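Local coordinates for protein chloride intracellular channel Clic (Drosophila melanogaster, PDB 2YV7) that may insert into membranes from a soluble, GST-like globular state and form a pH-dependent chloride channel, at residues 85-90 and 98-103; 22-27 and 62-67; 46-51 and 215-220. All coordinates share one frame; numbering follows the deposited sequence.

Interaction 1. Residues 85-90 and 98-103. With CA (calcium ion), chain B.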
loop_
_atom_site.group_PDB
_atom_site.type_symbol
_atom_site.label_atom_id
_atom_site.label_comp_id
_atom_site.label_asym_id
_atom_site.label_seq_id
_atom_site.Cartn_x
_atom_site.Cartn_y
_atom_site.Cartn_z
ATOM N N PRO A 85 -1.740 0.440 -11.673
ATOM C CA PRO A 85 -0.349 0.659 -12.025
ATOM C C PRO A 85 0.030 -0.115 -13.274
ATOM O O PRO A 85 -0.585 -1.130 -13.615
ATOM C CB PRO A 85 0.421 0.056 -10.858
ATOM C CG PRO A 85 -0.486 -0.991 -10.324
ATOM C CD PRO A 85 -1.888 -0.516 -10.551
ATOM N N ILE A 86 1.062 0.397 -13.910
ATOM C CA ILE A 86 1.684 -0.216 -15.076
ATOM C C ILE A 86 3.158 -0.144 -14.832
ATOM O O ILE A 86 3.677 0.903 -14.434
ATOM C CB ILE A 86 1.311 0.584 -16.365
ATOM C CG1 ILE A 86 -0.164 0.368 -16.704
ATOM C CG2 ILE A 86 2.288 0.181 -17.518
ATOM C CD1 ILE A 86 -0.818 1.494 -17.549
ATOM N N LEU A 87 3.881 -1.258 -15.060
ATOM C CA LEU A 87 5.312 -1.296 -14.767
ATOM C C LEU A 87 6.093 -1.363 -16.108
ATOM O O LEU A 87 5.778 -2.195 -16.939
ATOM C CB LEU A 87 5.674 -2.512 -13.901
ATOM C CG LEU A 87 7.113 -2.801 -13.473
ATOM C CD1 LEU A 87 7.174 -3.776 -12.329
ATOM C CD2 LEU A 87 7.992 -3.382 -14.618
ATOM N N ILE A 88 7.022 -0.438 -16.305
ATOM C CA ILE A 88 7.754 -0.361 -17.601
ATOM C C ILE A 88 9.207 -0.646 -17.298
ATOM O O ILE A 88 9.858 0.060 -16.515
ATOM C CB ILE A 88 7.585 1.000 -18.355
ATOM C CG1 ILE A 88 6.106 1.384 -18.513
ATOM C CG2 ILE A 88 8.260 0.914 -19.766
ATOM C CD1 ILE A 88 5.888 2.705 -19.242
ATOM N N ASP A 89 9.684 -1.732 -17.905
ATOM C CA ASP A 89 11.036 -2.262 -17.707
ATOM C C ASP A 89 11.718 -2.262 -19.099
ATOM O O ASP A 89 11.417 -3.124 -19.928
ATOM C CB ASP A 89 10.903 -3.693 -17.154
ATOM C CG ASP A 89 12.246 -4.359 -16.829
ATOM O OD1 ASP A 89 13.340 -3.777 -17.054
ATOM O OD2 ASP A 89 12.199 -5.515 -16.337
ATOM N N ASN A 90 12.586 -1.276 -19.367
ATOM C CA ASN A 90 13.206 -1.143 -20.700
ATOM C C ASN A 90 12.198 -1.411 -21.865
ATOM O O ASN A 90 12.331 -2.398 -22.603
ATOM C CB ASN A 90 14.425 -2.092 -20.797
ATOM C CG ASN A 90 15.598 -1.495 -21.578
ATOM O OD1 ASN A 90 15.432 -0.983 -22.686
ATOM N ND2 ASN A 90 16.794 -1.594 -21.010
ATOM N N GLU A 98 -1.418 -8.873 -11.464
ATOM C CA GLU A 98 -0.825 -10.175 -11.125
ATOM C C GLU A 98 0.482 -10.401 -11.865
ATOM O O GLU A 98 1.418 -11.003 -11.311
ATOM C CB GLU A 98 -1.791 -11.340 -11.381
ATOM C CG GLU A 98 -1.350 -12.635 -10.683
ATOM C CD GLU A 98 -2.391 -13.740 -10.730
ATOM O OE1 GLU A 98 -3.568 -13.463 -11.065
ATOM O OE2 GLU A 98 -2.021 -14.897 -10.428
ATOM N N LYS A 99 0.567 -9.890 -13.090
ATOM C CA LYS A 99 1.803 -10.022 -13.899
ATOM C C LYS A 99 2.901 -9.063 -13.455
ATOM O O LYS A 99 4.065 -9.415 -13.529
ATOM C CB LYS A 99 1.536 -9.902 -15.406
ATOM C CG LYS A 99 0.451 -10.839 -15.910
ATOM C CD LYS A 99 0.369 -10.858 -17.429
ATOM C CE LYS A 99 -0.871 -11.632 -17.866
ATOM N NZ LYS A 99 -0.798 -11.965 -19.315
ATOM N N ILE A 100 2.522 -7.870 -12.962
ATOM C CA ILE A 100 3.476 -6.952 -12.352
ATOM C C ILE A 100 4.157 -7.597 -11.174
ATOM O O ILE A 100 5.379 -7.544 -11.053
ATOM C CB ILE A 100 2.808 -5.594 -11.936
ATOM C CG1 ILE A 100 2.258 -4.883 -13.193
ATOM C CG2 ILE A 100 3.786 -4.740 -11.120
ATOM C CD1 ILE A 100 1.501 -3.577 -12.963
ATOM N N GLU A 101 3.371 -8.217 -10.273
ATOM C CA GLU A 101 3.981 -8.982 -9.153
ATOM C C GLU A 101 4.952 -10.042 -9.602
ATOM O O GLU A 101 6.102 -10.101 -9.132
ATOM C CB GLU A 101 2.903 -9.679 -8.308
ATOM C CG GLU A 101 2.246 -8.721 -7.463
ATOM C CD GLU A 101 1.413 -9.288 -6.284
ATOM O OE1 GLU A 101 1.633 -10.414 -5.747
ATOM O OE2 GLU A 101 0.540 -8.518 -5.885
ATOM N N ARG A 102 4.463 -10.888 -10.502
ATOM C CA ARG A 102 5.220 -11.995 -11.041
ATOM C C ARG A 102 6.497 -11.451 -11.650
ATOM O O ARG A 102 7.554 -12.009 -11.415
ATOM C CB ARG A 102 4.362 -12.773 -12.056
ATOM C CG ARG A 102 4.696 -14.252 -12.208
ATOM C CD ARG A 102 3.482 -15.036 -12.736
ATOM N NE ARG A 102 3.635 -16.488 -12.555
ATOM C CZ ARG A 102 3.727 -17.390 -13.541
ATOM N NH1 ARG A 102 3.666 -17.020 -14.823
ATOM N NH2 ARG A 102 3.870 -18.681 -13.239
ATOM N N HIS A 103 6.406 -10.330 -12.373
ATOM C CA HIS A 103 7.599 -9.708 -12.991
ATOM C C HIS A 103 8.604 -9.199 -11.962
ATOM O O HIS A 103 9.808 -9.408 -12.100
ATOM C CB HIS A 103 7.204 -8.571 -13.923
ATOM C CG HIS A 103 8.323 -8.079 -14.775
ATOM N ND1 HIS A 103 9.176 -7.073 -14.371
ATOM C CD2 HIS A 103 8.756 -8.481 -15.998
ATOM C CE1 HIS A 103 10.066 -6.850 -15.323
ATOM N NE2 HIS A 103 9.840 -7.695 -16.314
HETATM CA CA CA B . -2.823 -2.407 -13.970
#

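Interaction 2. Residues 22-27 and 62-67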
loop_
_atom_site.group_PDB
_atom_site.type_symbol
_atom_site.label_atom_id
_atom_site.label_comp_id
_atom_site.label_asym_id
_atom_site.label_seq_id
_atom_site.Cartn_x
_atom_site.Cartn_y
_atom_site.Cartn_z
ATOM N N GLU A 22 16.648 0.990 -14.946
ATOM C CA GLU A 22 15.652 1.951 -14.493
ATOM C C GLU A 22 14.265 1.353 -14.652
ATOM O O GLU A 22 13.850 1.016 -15.757
ATOM C CB GLU A 22 15.761 3.288 -15.234
ATOM C CG GLU A 22 14.410 3.961 -15.465
ATOM C CD GLU A 22 14.463 5.464 -15.379
ATOM O OE1 GLU A 22 15.037 5.988 -14.389
ATOM O OE2 GLU A 22 13.897 6.115 -16.289
ATOM N N ILE A 23 13.542 1.221 -13.541
ATOM C CA ILE A 23 12.147 0.791 -13.632
ATOM C C ILE A 23 11.254 2.000 -13.507
ATOM O O ILE A 23 11.507 2.858 -12.660
ATOM C CB ILE A 23 11.810 -0.277 -12.538
ATOM C CG1 ILE A 23 12.879 -1.374 -12.514
ATOM C CG2 ILE A 23 10.433 -0.914 -12.767
ATOM C CD1 ILE A 23 12.910 -2.264 -13.762
ATOM N N GLU A 24 10.219 2.059 -14.358
ATOM C CA GLU A 24 9.219 3.123 -14.316
ATOM C C GLU A 24 7.896 2.549 -13.823
ATOM O O GLU A 24 7.411 1.560 -14.362
ATOM C CB GLU A 24 9.009 3.780 -15.681
ATOM C CG GLU A 24 7.936 4.885 -15.629
ATOM C CD GLU A 24 7.742 5.678 -16.949
ATOM O OE1 GLU A 24 8.200 5.239 -18.034
ATOM O OE2 GLU A 24 7.088 6.741 -16.892
ATOM N N LEU A 25 7.338 3.141 -12.763
ATOM C CA LEU A 25 6.017 2.745 -12.298
ATOM C C LEU A 25 5.016 3.869 -12.594
ATOM O O LEU A 25 5.165 4.979 -12.112
ATOM C CB LEU A 25 6.015 2.400 -10.789
ATOM C CG LEU A 25 4.656 1.888 -10.293
ATOM C CD1 LEU A 25 4.282 0.547 -10.916
ATOM C CD2 LEU A 25 4.751 1.803 -8.740
ATOM N N ILE A 26 4.028 3.565 -13.421
ATOM C CA ILE A 26 2.958 4.536 -13.638
ATOM C C ILE A 26 1.875 4.350 -12.587
ATOM O O ILE A 26 1.354 3.243 -12.424
ATOM C CB ILE A 26 2.339 4.422 -15.031
ATOM C CG1 ILE A 26 3.451 4.636 -16.102
ATOM C CG2 ILE A 26 1.255 5.434 -15.189
ATOM C CD1 ILE A 26 2.932 4.798 -17.552
ATOM N N ILE A 27 1.497 5.446 -11.920
ATOM C CA ILE A 27 0.442 5.399 -10.872
ATOM C C ILE A 27 -0.700 6.406 -11.119
ATOM O O ILE A 27 -0.516 7.380 -11.813
ATOM C CB ILE A 27 1.060 5.530 -9.416
ATOM C CG1 ILE A 27 1.519 6.958 -9.131
ATOM C CG2 ILE A 27 2.096 4.451 -9.181
ATOM C CD1 ILE A 27 2.105 7.218 -7.694
ATOM N N LYS A 62 11.625 5.242 -11.129
ATOM C CA LYS A 62 10.955 6.427 -11.636
ATOM C C LYS A 62 9.465 6.207 -11.505
ATOM O O LYS A 62 8.918 5.235 -12.039
ATOM C CB LYS A 62 11.327 6.637 -13.114
ATOM C CG LYS A 62 10.545 7.668 -13.917
ATOM C CD LYS A 62 11.044 7.663 -15.421
ATOM C CE LYS A 62 10.297 8.651 -16.338
ATOM N NZ LYS A 62 10.457 8.335 -17.823
ATOM N N VAL A 63 8.820 7.111 -10.770
ATOM C CA VAL A 63 7.376 7.073 -10.565
ATOM C C VAL A 63 6.673 8.190 -11.349
ATOM O O VAL A 63 6.967 9.375 -11.149
ATOM C CB VAL A 63 7.042 7.109 -9.057
ATOM C CG1 VAL A 63 5.528 7.159 -8.819
ATOM C CG2 VAL A 63 7.638 5.885 -8.363
ATOM N N THR A 64 5.774 7.780 -12.250
ATOM C CA THR A 64 5.013 8.659 -13.135
ATOM C C THR A 64 3.553 8.667 -12.698
ATOM O O THR A 64 2.898 7.636 -12.663
ATOM C CB THR A 64 5.054 8.173 -14.593
ATOM O OG1 THR A 64 6.426 8.036 -15.015
ATOM C CG2 THR A 64 4.338 9.141 -15.503
ATOM N N THR A 65 3.039 9.852 -12.397
ATOM C CA THR A 65 1.655 10.003 -11.981
ATOM C C THR A 65 0.776 10.426 -13.175
ATOM O O THR A 65 1.095 11.395 -13.870
ATOM C CB THR A 65 1.596 11.026 -10.824
ATOM O OG1 THR A 65 2.579 10.674 -9.842
ATOM C CG2 THR A 65 0.306 10.991 -10.165
ATOM N N VAL A 66 -0.300 9.702 -13.434
ATOM C CA VAL A 66 -1.243 10.085 -14.501
ATOM C C VAL A 66 -2.650 10.406 -13.966
ATOM O O VAL A 66 -3.249 9.666 -13.172
ATOM C CB VAL A 66 -1.339 9.024 -15.652
ATOM C CG1 VAL A 66 -1.373 7.647 -15.093
ATOM C CG2 VAL A 66 -2.598 9.224 -16.508
ATOM N N ASP A 67 -3.182 11.521 -14.444
ATOM C CA ASP A 67 -4.547 11.906 -14.096
ATOM C C ASP A 67 -5.400 11.159 -15.071
ATOM O O ASP A 67 -5.335 11.411 -16.278
ATOM C CB ASP A 67 -4.733 13.414 -14.257
ATOM C CG ASP A 67 -6.116 13.899 -13.836
ATOM O OD1 ASP A 67 -7.008 13.070 -13.483
ATOM O OD2 ASP A 67 -6.293 15.136 -13.861
#

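Interaction 3. Residues 46-51 and 215-220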
loop_
_atom_site.group_PDB
_atom_site.type_symbol
_atom_site.label_atom_id
_atom_site.label_comp_id
_atom_site.label_asym_id
_atom_site.label_seq_id
_atom_site.Cartn_x
_atom_site.Cartn_y
_atom_site.Cartn_z
ATOM N N TYR A 46 2.961 -1.773 -5.068
ATOM C CA TYR A 46 4.065 -1.957 -6.052
ATOM C C TYR A 46 5.081 -0.806 -5.968
ATOM O O TYR A 46 6.278 -1.034 -6.133
ATOM C CB TYR A 46 3.553 -2.231 -7.482
ATOM C CG TYR A 46 2.571 -3.385 -7.554
ATOM C CD1 TYR A 46 2.663 -4.450 -6.641
ATOM C CD2 TYR A 46 1.474 -3.366 -8.432
ATOM C CE1 TYR A 46 1.730 -5.493 -6.628
ATOM C CE2 TYR A 46 0.560 -4.414 -8.437
ATOM C CZ TYR A 46 0.695 -5.462 -7.530
ATOM O OH TYR A 46 -0.258 -6.484 -7.516
ATOM N N PHE A 47 4.630 0.410 -5.649
ATOM C CA PHE A 47 5.537 1.518 -5.340
ATOM C C PHE A 47 6.440 1.070 -4.191
ATOM O O PHE A 47 7.640 1.202 -4.220
ATOM C CB PHE A 47 4.647 2.734 -4.974
ATOM C CG PHE A 47 5.351 4.084 -4.866
ATOM C CD1 PHE A 47 6.700 4.216 -4.454
ATOM C CD2 PHE A 47 4.616 5.240 -5.094
ATOM C CE1 PHE A 47 7.302 5.501 -4.318
ATOM C CE2 PHE A 47 5.228 6.540 -4.981
ATOM C CZ PHE A 47 6.564 6.651 -4.571
ATOM N N MET A 48 5.835 0.523 -3.120
ATOM C CA MET A 48 6.617 0.106 -1.974
ATOM C C MET A 48 7.631 -1.003 -2.335
ATOM O O MET A 48 8.755 -0.922 -1.881
ATOM C CB MET A 48 5.674 -0.396 -0.857
ATOM C CG MET A 48 5.084 0.781 -0.127
ATOM S SD MET A 48 4.158 0.281 1.368
ATOM C CE MET A 48 5.517 -0.193 2.432
ATOM N N ASP A 49 7.208 -2.034 -3.082
ATOM C CA ASP A 49 8.107 -3.158 -3.465
ATOM C C ASP A 49 9.293 -2.573 -4.215
ATOM O O ASP A 49 10.455 -2.856 -3.883
ATOM C CB ASP A 49 7.357 -4.131 -4.378
ATOM C CG ASP A 49 6.410 -5.013 -3.620
ATOM O OD1 ASP A 49 6.709 -5.264 -2.453
ATOM O OD2 ASP A 49 5.510 -5.519 -4.254
ATOM N N LEU A 50 8.991 -1.699 -5.167
ATOM C CA LEU A 50 10.098 -1.193 -6.025
ATOM C C LEU A 50 11.060 -0.255 -5.263
ATOM O O LEU A 50 12.282 -0.228 -5.481
ATOM C CB LEU A 50 9.483 -0.538 -7.258
ATOM C CG LEU A 50 8.852 -1.520 -8.241
ATOM C CD1 LEU A 50 7.875 -0.789 -9.255
ATOM C CD2 LEU A 50 9.898 -2.396 -8.972
ATOM N N TYR A 51 10.493 0.538 -4.365
ATOM C CA TYR A 51 11.282 1.432 -3.538
ATOM C C TYR A 51 12.259 0.621 -2.707
ATOM O O TYR A 51 13.437 1.012 -2.568
ATOM C CB TYR A 51 10.359 2.337 -2.677
ATOM C CG TYR A 51 11.112 3.474 -2.014
ATOM C CD1 TYR A 51 11.917 3.229 -0.898
ATOM C CD2 TYR A 51 11.059 4.787 -2.547
ATOM C CE1 TYR A 51 12.644 4.227 -0.322
ATOM C CE2 TYR A 51 11.770 5.813 -1.951
ATOM C CZ TYR A 51 12.566 5.510 -0.837
ATOM O OH TYR A 51 13.318 6.462 -0.217
ATOM N N ASP A 215 10.882 4.525 4.942
ATOM C CA ASP A 215 10.871 5.415 3.784
ATOM C C ASP A 215 9.957 4.921 2.664
ATOM O O ASP A 215 9.278 5.721 2.039
ATOM C CB ASP A 215 12.276 5.666 3.249
ATOM C CG ASP A 215 13.109 6.546 4.177
ATOM O OD1 ASP A 215 12.518 7.331 4.986
ATOM O OD2 ASP A 215 14.351 6.412 4.125
ATOM N N ALA A 216 9.935 3.611 2.423
ATOM C CA ALA A 216 9.136 3.061 1.314
ATOM C C ALA A 216 7.679 3.394 1.570
ATOM O O ALA A 216 6.878 3.615 0.635
ATOM C CB ALA A 216 9.322 1.563 1.206
ATOM N N PHE A 217 7.311 3.318 2.856
ATOM C CA PHE A 217 5.934 3.647 3.197
ATOM C C PHE A 217 5.641 5.132 3.035
ATOM O O PHE A 217 4.735 5.499 2.331
ATOM C CB PHE A 217 5.580 3.205 4.613
ATOM C CG PHE A 217 4.156 3.529 4.958
ATOM C CD1 PHE A 217 3.119 2.664 4.536
ATOM C CD2 PHE A 217 3.834 4.739 5.599
ATOM C CE1 PHE A 217 1.740 2.956 4.815
ATOM C CE2 PHE A 217 2.447 5.099 5.900
ATOM C CZ PHE A 217 1.385 4.193 5.487
ATOM N N THR A 218 6.419 5.965 3.696
ATOM C CA THR A 218 6.105 7.391 3.765
ATOM C C THR A 218 6.248 8.034 2.366
ATOM O O THR A 218 5.420 8.871 1.965
ATOM C CB THR A 218 7.003 8.125 4.801
ATOM O OG1 THR A 218 8.289 8.255 4.259
ATOM C CG2 THR A 218 7.156 7.409 6.121
ATOM N N GLN A 219 7.238 7.589 1.578
ATOM C CA GLN A 219 7.359 8.069 0.217
ATOM C C GLN A 219 6.154 7.700 -0.697
ATOM O O GLN A 219 5.846 8.415 -1.659
ATOM C CB GLN A 219 8.672 7.560 -0.397
ATOM C CG GLN A 219 9.894 8.130 0.266
ATOM C CD GLN A 219 9.939 9.638 0.102
ATOM O OE1 GLN A 219 9.964 10.151 -1.023
ATOM N NE2 GLN A 219 9.876 10.355 1.216
ATOM N N SER A 220 5.461 6.583 -0.400
ATOM C CA SER A 220 4.449 6.118 -1.272
ATOM C C SER A 220 3.037 6.400 -0.728
ATOM O O SER A 220 2.037 6.184 -1.388
ATOM C CB SER A 220 4.632 4.599 -1.466
ATOM O OG SER A 220 4.230 3.953 -0.259
#

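Interaction 1. Residues 85-90 and 98-103
Strand 86-89 and the segment 98-103 of helix 97-107 run in broadly the same sense, their N-to-C directions 38° apart and their axes 8.8 Å apart at closest approach. L87 and I100 are the nearest backbone pair, with CA atoms 6.4 Å from each other. P85, just ahead of the strand, and L87 and D89 within it point their CB atoms toward the helix, which answers with I100 and H103, one turn apart. I100 makes the largest single contribution: CG2, anti to the backbone N, is turned to L87 and sits 3.7 Å from L87 CD1, while CG1, anti to the carbonyl carbon (chi1 -62°) and extended at chi2, carries CD1 to 3.3 Å from P85 O and 4.2 Å from P85 CG. The L87 and I100 side chains interleave, running opposite ways alongside each other, L87 CG being anti to the backbone N. The peptide bond before P85 is cis. A cis-proline just ahead of this strand is a hallmark of the thioredoxin fold, here the N-terminal domain of a GST-like protein, and helix 97-107 packs on the sheet after the hairpin of strands 86-89 and 92-94. The same P85 carbonyl oxygen that meets I100 CD1 also binds the calcium ion, at 2.6 Å; the carbonyls of H83 and L95 are further ligands, and N97 belongs to the site. P85 also packs on F42, C43 and Y46 of helix 41-55. Toward the other end of the strand, the D89 carboxylate, its CG anti to the backbone N, approaches the H103 imidazole with the two planes 84° apart, while L87 CD2 comes to that ring obliquely.

Interaction 2. Residues 22-27 and 62-67
The flat groups here are carboxylates: that of E24 receives the T64 hydroxyl at OE2 on its anti lone pair, away from OE1, and that of E22 lies against the K62 chain, OE2 3.4 Å from CD. The bond from T64 OG1 to E24 OE2 is unusually short as modelled, 2.4 Å, and probably helps to orient the carboxylate. Both strands belong to the beta-alpha-beta unit of strand 22-28, helix 41-55 and strand 60-66, the opening unit of the thioredoxin-like domain. Their directions differ by 22°, and the parallel pairing runs E24-K62, L25-V63, I26-T64, I27-T65. Five backbone bonds alternate in direction along it: K62 N to I23 O, L25 N to K62 O, T64 N to L25 O, I27 N to T64 O and V66 N to I27 O. V66 N to I27 O, at 2.8 Å, is nearly straight (171° at the hydrogen). On its other edge strand 22-28 pairs with strand 86-89, so it is an interior strand. One sheet face carries L25, I27, V63 and T65 and is covered by helix 41-55, where L25 and V63 meet F47 and I27 meets C43. I27 takes the crowded position for CG1, between backbone N and carbonyl carbon (chi1 74°), which brings CD1 to 3.6 Å from V63 CG1. The opposite face carries E24, I26, K62 and T64. There the extended chains of E24 and K62 run alongside each other, joined by a long salt bridge, E24 OE1 to K62 NZ at 3.8 Å. Beyond T64, I26 CG2 and V66 CG1 press together at 3.4 Å, closer than two methyl carbons normally sit.

Interaction 3. Residues 46-51 and 215-220
No hydrogen bond crosses between segments 46-51 and 215-220, so the contact rests on aromatic, sulfur and aliphatic packing. The two helix axes approach to 8.8 Å with their directions 136° apart, and the CA atoms of M48 and A216 come as near as 5.1 Å. The clearest aromatic element is a CH-pi contact: S220 CB stands over one face of the F47 ring, 3.6 Å from its centroid and 15° off the normal. F47 reaches it with CG anti to the backbone N. Y51 has the same first torsion and lays its ring across the helix, with D215 O over one face; its CD1 is 3.7 Å from A216 CB, and its CE2 is 3.7 Å from Q219 CG. Sulfur contributes through M48, whose chain bends at chi3: SD lies obliquely beside the F217 ring, a Met-aromatic contact with 5.4 Å from sulfur to centroid, while CE touches F217 CB at 4.0 Å. Among the polar atoms, S220 OG, in the crowded position between backbone N and carbonyl carbon, has both A216 O and F217 O within reach of its one proton, and is also hydrogen-bonded to Q44 NE2. M48 CG comes to 3.3 Å from S220 OG. C176 and P180 of helix 173-193 add further partners for M48, and L25 and I27 of strand 22-28 touch F47. Helix 41-55 is thus wedged between the sheet and the all-helical C-terminal domain, the domain interface characteristic of the GST fold.

Overall arrangement
Along the chain, interaction 2 closes before interaction 1 opens, the segments of interactions 2 and 3 alternate, and interaction 1 falls wholly between the two segments of interaction 3, whose helix 215-220 comes much later. Interactions 1 and 2, with centres about 11 Å apart, share one mixed sheet, because strand 22-28 pairs with both 60-66 and 86-89. The centre of interaction 3 lies about 12 Å from that of interaction 2 and about 15 Å from that of interaction 1. Helix 41-55 ties it to both: L25 packs on F47, and Y46 OH probably hydrogen-bonds E101 OE2. Residues 42-66 are predicted to span the membrane after insertion, so their contacts here would probably have to be released.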